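Long-range contacts in protein B (Streptococcus agalactiae, PDB 5H6I), which acts as a secreted pore-forming toxin, the CAMP factor, that permeabilises membranes and is also classed among bacterial Fc-binding proteins: residues Y177-L182 with Q228-E233; K181-I186 with G218-P223; N207-A212 with A239-A244. All coordinates share one frame; numbering follows the deposited sequence.

Contact 1: residues Y177-L182 with Q228-E233; sequences YTKSKL and QQVDQE
The C-terminal three-helix bundle of the CAMP factor brings the start of helix 179-196 against the first turns of helix 227-245, and V230 carries the contact, touching T178, K179 and L182. The CA atoms of K179 and V230, 6.7 Å apart, are the nearest CA pair of the two segments, which bury 221 Å² together. Both V230 methyls are used. CG1, anti to the backbone N (chi1 167°), lies 3.8 Å from the backbone O of T178 and 4.2 Å from CB of L182. CG2 meets the aliphatic part of K179 instead, 4.1 Å from its CG, and the two side chains cross at about a right angle. Beyond CG the lysine chain is extended, which carries NZ away from the valine to a probable hydrogen bond with the backbone O of Q220; its pairing with O of N222 is too short to be trusted. Thus K179 offers methylene to this contact, while its ammonium end would favour the carbonyl oxygens where helix 203-220 closes. T178 likewise turns its polar atom elsewhere, OG1 bonding to T175. One turn further along, E233 adds a further, looser touch: its carboxylate is engaged by H215 through OE2, while its CG rests 4.3 Å from CD1 of L182.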
loop_
_atom_site.group_PDB
_atom_site.type_symbol
_atom_site.label_atom_id
_atom_site.label_comp_id
_atom_site.label_asym_id
_atom_site.label_seq_id
_atom_site.Cartn_x
_atom_site.Cartn_y
_atom_site.Cartn_z
ATOM N N TYR A 177 0.500 -10.826 -1.596
ATOM C CA TYR A 177 1.029 -9.922 -2.611
ATOM C C TYR A 177 0.947 -10.535 -4.003
ATOM O O TYR A 177 0.776 -9.807 -4.988
ATOM C CB TYR A 177 2.471 -9.543 -2.269
ATOM C CG TYR A 177 2.645 -9.119 -0.828
ATOM C CD1 TYR A 177 2.418 -7.805 -0.439
ATOM C CD2 TYR A 177 3.019 -10.035 0.146
ATOM C CE1 TYR A 177 2.567 -7.414 0.877
ATOM C CE2 TYR A 177 3.169 -9.654 1.465
ATOM C CZ TYR A 177 2.941 -8.342 1.825
ATOM O OH TYR A 177 3.091 -7.957 3.138
ATOM N N THR A 178 1.061 -11.862 -4.104
ATOM C CA THR A 178 0.881 -12.522 -5.392
ATOM C C THR A 178 -0.549 -12.365 -5.891
ATOM O O THR A 178 -0.780 -12.159 -7.089
ATOM C CB THR A 178 1.247 -14.004 -5.281
ATOM O OG1 THR A 178 2.513 -14.138 -4.625
ATOM C CG2 THR A 178 1.325 -14.640 -6.661
ATOM N N LYS A 179 -1.521 -12.449 -4.985
ATOM C CA LYS A 179 -2.928 -12.325 -5.342
ATOM C C LYS A 179 -3.365 -10.882 -5.551
ATOM O O LYS A 179 -4.537 -10.649 -5.867
ATOM C CB LYS A 179 -3.796 -12.979 -4.265
ATOM C CG LYS A 179 -3.575 -14.475 -4.130
ATOM C CD LYS A 179 -4.284 -15.029 -2.910
ATOM C CE LYS A 179 -4.196 -16.544 -2.867
ATOM N NZ LYS A 179 -4.885 -17.104 -1.674
ATOM N N SER A 180 -2.462 -9.913 -5.380
ATOM C CA SER A 180 -2.818 -8.522 -5.639
ATOM C C SER A 180 -3.136 -8.302 -7.111
ATOM O O SER A 180 -4.018 -7.503 -7.452
ATOM C CB SER A 180 -1.685 -7.598 -5.188
ATOM O OG SER A 180 -2.028 -6.238 -5.387
ATOM N N LYS A 181 -2.432 -9.005 -8.002
ATOM C CA LYS A 181 -2.707 -8.872 -9.429
ATOM C C LYS A 181 -4.048 -9.497 -9.791
ATOM O O LYS A 181 -4.797 -8.944 -10.604
ATOM C CB LYS A 181 -1.580 -9.509 -10.245
ATOM C CG LYS A 181 -0.191 -9.304 -9.664
ATOM C CD LYS A 181 0.154 -7.828 -9.534
ATOM C CE LYS A 181 1.354 -7.624 -8.624
ATOM N NZ LYS A 181 1.198 -8.358 -7.338
ATOM N N LEU A 182 -4.365 -10.653 -9.201
ATOM C CA LEU A 182 -5.675 -11.258 -9.414
ATOM C C LEU A 182 -6.779 -10.376 -8.844
ATOM O O LEU A 182 -7.850 -10.238 -9.446
ATOM C CB LEU A 182 -5.713 -12.654 -8.787
ATOM C CG LEU A 182 -7.057 -13.338 -8.515
ATOM C CD1 LEU A 182 -7.912 -13.437 -9.775
ATOM C CD2 LEU A 182 -6.834 -14.716 -7.905
ATOM N N GLN A 228 1.587 -20.363 -9.681
ATOM C CA GLN A 228 1.130 -20.749 -11.012
ATOM C C GLN A 228 -0.389 -20.666 -11.116
ATOM O O GLN A 228 -0.925 -20.087 -12.067
ATOM C CB GLN A 228 1.616 -22.160 -11.340
ATOM C CG GLN A 228 2.786 -22.211 -12.302
ATOM C CD GLN A 228 2.817 -23.494 -13.107
ATOM O OE1 GLN A 228 2.462 -23.511 -14.285
ATOM N NE2 GLN A 228 3.238 -24.582 -12.469
ATOM N N GLN A 229 -1.098 -21.240 -10.139
ATOM C CA GLN A 229 -2.558 -21.255 -10.188
ATOM C C GLN A 229 -3.141 -19.848 -10.179
ATOM O O GLN A 229 -4.229 -19.626 -10.720
ATOM C CB GLN A 229 -3.114 -22.067 -9.018
ATOM C CG GLN A 229 -2.858 -23.560 -9.122
ATOM C CD GLN A 229 -3.163 -24.292 -7.831
ATOM O OE1 GLN A 229 -2.437 -24.166 -6.846
ATOM N NE2 GLN A 229 -4.244 -25.066 -7.830
ATOM N N VAL A 230 -2.440 -18.890 -9.571
ATOM C CA VAL A 230 -2.900 -17.506 -9.605
ATOM C C VAL A 230 -2.709 -16.918 -10.998
ATOM O O VAL A 230 -3.553 -16.158 -11.488
ATOM C CB VAL A 230 -2.175 -16.678 -8.526
ATOM C CG1 VAL A 230 -2.387 -15.188 -8.752
ATOM C CG2 VAL A 230 -2.657 -17.083 -7.140
ATOM N N ASP A 231 -1.608 -17.275 -11.665
ATOM C CA ASP A 231 -1.369 -16.783 -13.019
ATOM C C ASP A 231 -2.396 -17.337 -14.001
ATOM O O ASP A 231 -2.901 -16.602 -14.857
ATOM C CB ASP A 231 0.048 -17.148 -13.466
ATOM C CG ASP A 231 1.057 -16.058 -13.153
ATOM O OD1 ASP A 231 0.662 -14.876 -13.091
ATOM O OD2 ASP A 231 2.250 -16.386 -12.973
ATOM N N GLN A 232 -2.717 -18.629 -13.894
ATOM C CA GLN A 232 -3.692 -19.225 -14.803
ATOM C C GLN A 232 -5.093 -18.682 -14.545
ATOM O O GLN A 232 -5.879 -18.506 -15.484
ATOM C CB GLN A 232 -3.678 -20.748 -14.674
ATOM C CG GLN A 232 -2.288 -21.355 -14.581
ATOM C CD GLN A 232 -2.318 -22.861 -14.409
ATOM O OE1 GLN A 232 -2.183 -23.610 -15.376
ATOM N NE2 GLN A 232 -2.503 -23.313 -13.173
ATOM N N GLU A 233 -5.425 -18.413 -13.280
ATOM C CA GLU A 233 -6.730 -17.837 -12.972
ATOM C C GLU A 233 -6.881 -16.445 -13.572
ATOM O O GLU A 233 -7.986 -16.060 -13.973
ATOM C CB GLU A 233 -6.942 -17.790 -11.459
ATOM C CG GLU A 233 -8.372 -17.484 -11.041
ATOM C CD GLU A 233 -9.358 -18.517 -11.550
ATOM O OE1 GLU A 233 -8.999 -19.713 -11.588
ATOM O OE2 GLU A 233 -10.490 -18.133 -11.915
#

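Contact 2: residues K181-I186 with G218-P223; sequences KLDKEI and GVQLNP
NE2 of Q220 donates to OD2 of D183 over 2.6 Å, the single hydrogen bond between the two segments. The bond is short but bent, with an N-H...O angle of 143°. OD2 is approached on its anti side, and the donor stands somewhat above the carboxylate plane; OD2 in turn lies somewhat out of the amide plane of Q220, so the two flat groups meet skewed, their planes 31° apart. The chain of Q220 makes this reach possible: CG is anti to the backbone N (chi1 164°) and the chain stays extended beyond it, laying the amide across the D183 side chain rather than alongside it. The amide oxygen lies mainly against carbon, though also near OD2, a fellow acceptor with which it cannot bond. OE1 is 3.3 Å from CA of D183 and 3.5 Å from its CB, and CD1 of I186 approaches the same oxygen to 3.7 Å. The bond from NE2 to the carboxylate is consistent with the amide facing this way, OE1 against CA and CB of D183.

Beside the polar pair the contact is mostly apolar. CD2 of L182 lies 3.8 Å from CB of Q220, and as near its backbone N, and packs 4.0 Å from CG1 of V219, close to where the CA atoms of L182 and Q220 come within 7.1 Å. Q220 thus meets the leucine with its base and the aspartate with its amide.

In the bundle, this joins the early turns of helix 179-196 to the last turn of helix 203-220. A216, one turn back on helix 203-220, touches both L182 and I186, while I234 of helix 227-245 touches L182 and E233 of that same helix touches V219.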
loop_
_atom_site.group_PDB
_atom_site.type_symbol
_atom_site.label_atom_id
_atom_site.label_comp_id
_atom_site.label_asym_id
_atom_site.label_seq_id
_atom_site.Cartn_x
_atom_site.Cartn_y
_atom_site.Cartn_z
ATOM N N LYS A 181 -2.432 -9.005 -8.002
ATOM C CA LYS A 181 -2.707 -8.872 -9.429
ATOM C C LYS A 181 -4.048 -9.497 -9.791
ATOM O O LYS A 181 -4.797 -8.944 -10.604
ATOM C CB LYS A 181 -1.580 -9.509 -10.245
ATOM C CG LYS A 181 -0.191 -9.304 -9.664
ATOM C CD LYS A 181 0.154 -7.828 -9.534
ATOM C CE LYS A 181 1.354 -7.624 -8.624
ATOM N NZ LYS A 181 1.198 -8.358 -7.338
ATOM N N LEU A 182 -4.365 -10.653 -9.201
ATOM C CA LEU A 182 -5.675 -11.258 -9.414
ATOM C C LEU A 182 -6.779 -10.376 -8.844
ATOM O O LEU A 182 -7.850 -10.238 -9.446
ATOM C CB LEU A 182 -5.713 -12.654 -8.787
ATOM C CG LEU A 182 -7.057 -13.338 -8.515
ATOM C CD1 LEU A 182 -7.912 -13.437 -9.775
ATOM C CD2 LEU A 182 -6.834 -14.716 -7.905
ATOM N N ASP A 183 -6.529 -9.762 -7.684
ATOM C CA ASP A 183 -7.506 -8.848 -7.103
ATOM C C ASP A 183 -7.771 -7.667 -8.028
ATOM O O ASP A 183 -8.925 -7.272 -8.228
ATOM C CB ASP A 183 -7.022 -8.362 -5.737
ATOM C CG ASP A 183 -8.129 -7.734 -4.915
ATOM O OD1 ASP A 183 -8.590 -6.631 -5.278
ATOM O OD2 ASP A 183 -8.539 -8.344 -3.906
ATOM N N LYS A 184 -6.712 -7.092 -8.603
ATOM C CA LYS A 184 -6.894 -5.992 -9.544
ATOM C C LYS A 184 -7.554 -6.462 -10.833
ATOM O O LYS A 184 -8.286 -5.695 -11.468
ATOM C CB LYS A 184 -5.549 -5.332 -9.846
ATOM C CG LYS A 184 -5.585 -3.813 -9.819
ATOM C CD LYS A 184 -5.984 -3.293 -8.448
ATOM C CE LYS A 184 -5.779 -1.789 -8.345
ATOM N NZ LYS A 184 -6.593 -1.045 -9.348
ATOM N N GLU A 185 -7.312 -7.713 -11.234
ATOM C CA GLU A 185 -7.939 -8.232 -12.443
ATOM C C GLU A 185 -9.426 -8.490 -12.237
ATOM O O GLU A 185 -10.213 -8.360 -13.183
ATOM C CB GLU A 185 -7.235 -9.511 -12.896
ATOM C CG GLU A 185 -7.531 -9.905 -14.335
ATOM C CD GLU A 185 -7.112 -8.839 -15.332
ATOM O OE1 GLU A 185 -6.078 -8.176 -15.098
ATOM O OE2 GLU A 185 -7.817 -8.663 -16.347
ATOM N N ILE A 186 -9.829 -8.854 -11.019
ATOM C CA ILE A 186 -11.245 -9.059 -10.736
ATOM C C ILE A 186 -12.004 -7.742 -10.840
ATOM O O ILE A 186 -13.086 -7.677 -11.437
ATOM C CB ILE A 186 -11.422 -9.711 -9.353
ATOM C CG1 ILE A 186 -10.959 -11.168 -9.390
ATOM C CG2 ILE A 186 -12.871 -9.617 -8.893
ATOM C CD1 ILE A 186 -10.997 -11.855 -8.044
ATOM N N GLY A 218 -12.838 -17.266 -5.506
ATOM C CA GLY A 218 -12.539 -18.476 -4.759
ATOM C C GLY A 218 -11.066 -18.832 -4.791
ATOM O O GLY A 218 -10.515 -19.322 -3.801
ATOM N N VAL A 219 -10.406 -18.591 -5.926
ATOM C CA VAL A 219 -8.966 -18.812 -6.007
ATOM C C VAL A 219 -8.226 -17.814 -5.128
ATOM O O VAL A 219 -7.253 -18.163 -4.447
ATOM C CB VAL A 219 -8.499 -18.737 -7.472
ATOM C CG1 VAL A 219 -6.981 -18.656 -7.552
ATOM C CG2 VAL A 219 -9.014 -19.936 -8.254
ATOM N N GLN A 220 -8.680 -16.557 -5.118
ATOM C CA GLN A 220 -8.054 -15.544 -4.276
ATOM C C GLN A 220 -8.208 -15.872 -2.795
ATOM O O GLN A 220 -7.299 -15.602 -2.001
ATOM C CB GLN A 220 -8.650 -14.169 -4.589
ATOM C CG GLN A 220 -8.376 -13.102 -3.542
ATOM C CD GLN A 220 -8.672 -11.703 -4.045
ATOM O OE1 GLN A 220 -8.559 -11.424 -5.239
ATOM N NE2 GLN A 220 -9.056 -10.814 -3.137
ATOM N N LEU A 221 -9.335 -16.464 -2.406
ATOM C CA LEU A 221 -9.570 -16.824 -1.014
ATOM C C LEU A 221 -8.949 -18.161 -0.630
ATOM O O LEU A 221 -9.007 -18.536 0.546
ATOM C CB LEU A 221 -11.075 -16.857 -0.728
ATOM C CG LEU A 221 -11.805 -15.515 -0.806
ATOM C CD1 LEU A 221 -13.305 -15.730 -0.942
ATOM C CD2 LEU A 221 -11.492 -14.658 0.410
ATOM N N ASN A 222 -8.360 -18.882 -1.582
ATOM C CA ASN A 222 -7.740 -20.172 -1.309
ATOM C C ASN A 222 -6.322 -19.962 -0.789
ATOM O O ASN A 222 -5.463 -19.452 -1.518
ATOM C CB ASN A 222 -7.731 -21.037 -2.573
ATOM C CG ASN A 222 -7.405 -22.493 -2.288
ATOM O OD1 ASN A 222 -6.843 -22.829 -1.246
ATOM N ND2 ASN A 222 -7.757 -23.367 -3.224
ATOM N N PRO A 223 -6.038 -20.337 0.462
ATOM C CA PRO A 223 -4.680 -20.167 0.996
ATOM C C PRO A 223 -3.678 -21.184 0.475
ATOM O O PRO A 223 -2.495 -21.087 0.820
ATOM C CB PRO A 223 -4.876 -20.324 2.515
ATOM C CG PRO A 223 -6.369 -20.294 2.743
ATOM C CD PRO A 223 -6.971 -20.827 1.487
#

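Contact 3: residues N207-A212 with A239-A244; sequences NTLNKA and AALQTA
L209 and A212 of helix 203-220 pack on A240, L241 and A244 of helix 227-245, joining the helical hairpin of the C-terminal three-helix bundle. The two short segments run antiparallel at 173°, with axes 9.3 Å apart.

Apolar packing comes first. L209 places CG anti to the backbone N (chi1 175°), and its branches divide beyond that point: CD2 settles 3.8 Å from CB of A244 and 3.9 Å from CD1 of L241. One turn on, the alanines meet directly, CB of A212 lying 3.5 Å from CB of A240, a tight touch that small side chains on both helices permit. From the third helix, 179-196, T189 touches both L209 and L241, and R193 touches L209.

A methyl-to-carbonyl van der Waals touch is added by the other branch of L209, CD1 lying 3.6 Å from O of A240.

Between the two segments no polar bond forms. N210 OD1 bonds to R193 of helix 179-196, and within helix 227-245 T243 returns its hydroxyl to the preceding turn, OG1 donating to O of A239 at 2.9 Å with a 30° tilt from the carbonyl plane. The backbone N of T243 bonds to the same oxygen from the opposite face of that plane, so A239 O is gripped twice.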
loop_
_atom_site.group_PDB
_atom_site.type_symbol
_atom_site.label_atom_id
_atom_site.label_comp_id
_atom_site.label_asym_id
_atom_site.label_seq_id
_atom_site.Cartn_x
_atom_site.Cartn_y
_atom_site.Cartn_z
ATOM N N ASN A 207 -24.367 -13.692 -17.066
ATOM C CA ASN A 207 -24.364 -14.712 -16.023
ATOM C C ASN A 207 -23.105 -15.569 -16.085
ATOM O O ASN A 207 -22.513 -15.885 -15.046
ATOM C CB ASN A 207 -25.613 -15.584 -16.144
ATOM C CG ASN A 207 -25.967 -16.282 -14.846
ATOM O OD1 ASN A 207 -25.222 -16.218 -13.869
ATOM N ND2 ASN A 207 -27.110 -16.956 -14.830
ATOM N N THR A 208 -22.679 -15.956 -17.291
ATOM C CA THR A 208 -21.492 -16.796 -17.417
ATOM C C THR A 208 -20.231 -16.037 -17.021
ATOM O O THR A 208 -19.317 -16.616 -16.422
ATOM C CB THR A 208 -21.367 -17.331 -18.845
ATOM O OG1 THR A 208 -21.399 -16.240 -19.774
ATOM C CG2 THR A 208 -22.503 -18.296 -19.156
ATOM N N LEU A 209 -20.162 -14.744 -17.346
ATOM C CA LEU A 209 -19.007 -13.949 -16.941
ATOM C C LEU A 209 -18.973 -13.764 -15.430
ATOM O O LEU A 209 -17.898 -13.793 -14.818
ATOM C CB LEU A 209 -19.024 -12.595 -17.649
ATOM C CG LEU A 209 -17.933 -11.600 -17.244
ATOM C CD1 LEU A 209 -16.549 -12.226 -17.373
ATOM C CD2 LEU A 209 -18.027 -10.327 -18.072
ATOM N N ASN A 210 -20.139 -13.576 -14.810
ATOM C CA ASN A 210 -20.199 -13.461 -13.359
ATOM C C ASN A 210 -19.822 -14.762 -12.662
ATOM O O ASN A 210 -19.399 -14.727 -11.500
ATOM C CB ASN A 210 -21.597 -13.018 -12.928
ATOM C CG ASN A 210 -21.646 -11.560 -12.524
ATOM O OD1 ASN A 210 -20.856 -10.748 -12.999
ATOM N ND2 ASN A 210 -22.578 -11.221 -11.641
ATOM N N LYS A 211 -19.961 -15.904 -13.340
ATOM C CA LYS A 211 -19.515 -17.165 -12.757
ATOM C C LYS A 211 -17.995 -17.230 -12.684
ATOM O O LYS A 211 -17.435 -17.731 -11.703
ATOM C CB LYS A 211 -20.063 -18.344 -13.562
ATOM C CG LYS A 211 -21.553 -18.593 -13.382
ATOM C CD LYS A 211 -22.064 -19.609 -14.391
ATOM C CE LYS A 211 -23.569 -19.789 -14.292
ATOM N NZ LYS A 211 -24.090 -20.671 -15.373
ATOM N N ALA A 212 -17.313 -16.722 -13.713
ATOM C CA ALA A 212 -15.855 -16.741 -13.712
ATOM C C ALA A 212 -15.280 -15.729 -12.731
ATOM O O ALA A 212 -14.212 -15.966 -12.153
ATOM C CB ALA A 212 -15.325 -16.476 -15.119
ATOM N N ALA A 239 -9.812 -14.640 -20.291
ATOM C CA ALA A 239 -10.447 -15.353 -21.393
ATOM C C ALA A 239 -11.964 -15.344 -21.263
ATOM O O ALA A 239 -12.672 -15.331 -22.276
ATOM C CB ALA A 239 -9.927 -16.788 -21.463
ATOM N N ALA A 240 -12.479 -15.352 -20.031
ATOM C CA ALA A 240 -13.921 -15.289 -19.837
ATOM C C ALA A 240 -14.470 -13.905 -20.154
ATOM O O ALA A 240 -15.639 -13.775 -20.535
ATOM C CB ALA A 240 -14.277 -15.687 -18.407
ATOM N N LEU A 241 -13.650 -12.862 -19.998
ATOM C CA LEU A 241 -14.093 -11.522 -20.365
ATOM C C LEU A 241 -14.164 -11.362 -21.877
ATOM O O LEU A 241 -15.135 -10.808 -22.404
ATOM C CB LEU A 241 -13.165 -10.473 -19.754
ATOM C CG LEU A 241 -13.487 -9.019 -20.098
ATOM C CD1 LEU A 241 -14.905 -8.667 -19.670
ATOM C CD2 LEU A 241 -12.481 -8.078 -19.456
ATOM N N GLN A 242 -13.145 -11.844 -22.595
ATOM C CA GLN A 242 -13.179 -11.789 -24.052
ATOM C C GLN A 242 -14.252 -12.709 -24.619
ATOM O O GLN A 242 -14.775 -12.451 -25.709
ATOM C CB GLN A 242 -11.809 -12.149 -24.627
ATOM C CG GLN A 242 -10.952 -10.941 -24.978
ATOM C CD GLN A 242 -10.988 -9.867 -23.908
ATOM O OE1 GLN A 242 -11.560 -8.794 -24.108
ATOM N NE2 GLN A 242 -10.375 -10.148 -22.764
ATOM N N THR A 243 -14.588 -13.783 -23.900
ATOM C CA THR A 243 -15.719 -14.615 -24.299
ATOM C C THR A 243 -17.023 -13.833 -24.213
ATOM O O THR A 243 -17.875 -13.927 -25.104
ATOM C CB THR A 243 -15.781 -15.868 -23.423
ATOM O OG1 THR A 243 -14.700 -16.746 -23.761
ATOM C CG2 THR A 243 -17.103 -16.600 -23.616
ATOM N N ALA A 244 -17.190 -13.044 -23.150
ATOM C CA ALA A 244 -18.393 -12.237 -22.997
ATOM C C ALA A 244 -18.410 -11.031 -23.927
ATOM O O ALA A 244 -19.475 -10.442 -24.137
ATOM C CB ALA A 244 -18.535 -11.775 -21.546
#

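Taken together, the three contacts sample every pairing in the C-terminal bundle: contact 1 joins helices 179-196 and 227-245, contact 2 joins 179-196 and 203-220, and contact 3 joins 203-220 and 227-245. Contacts 1 and 2 share L182, have centres about 6 Å apart and are bridged by the probable bond from K179 to O of Q220. Contact 3 stands apart, its centre about 18 Å and about 16 Å from theirs and about 29 Å from the chain centre. Contacts 1 and 3 are buried and meet by van der Waals packing, partly of methyls on backbone carbonyls, led by valine in one and leucine with alanines in the other; contact 2, partly buried, adds the amide-carboxylate bond.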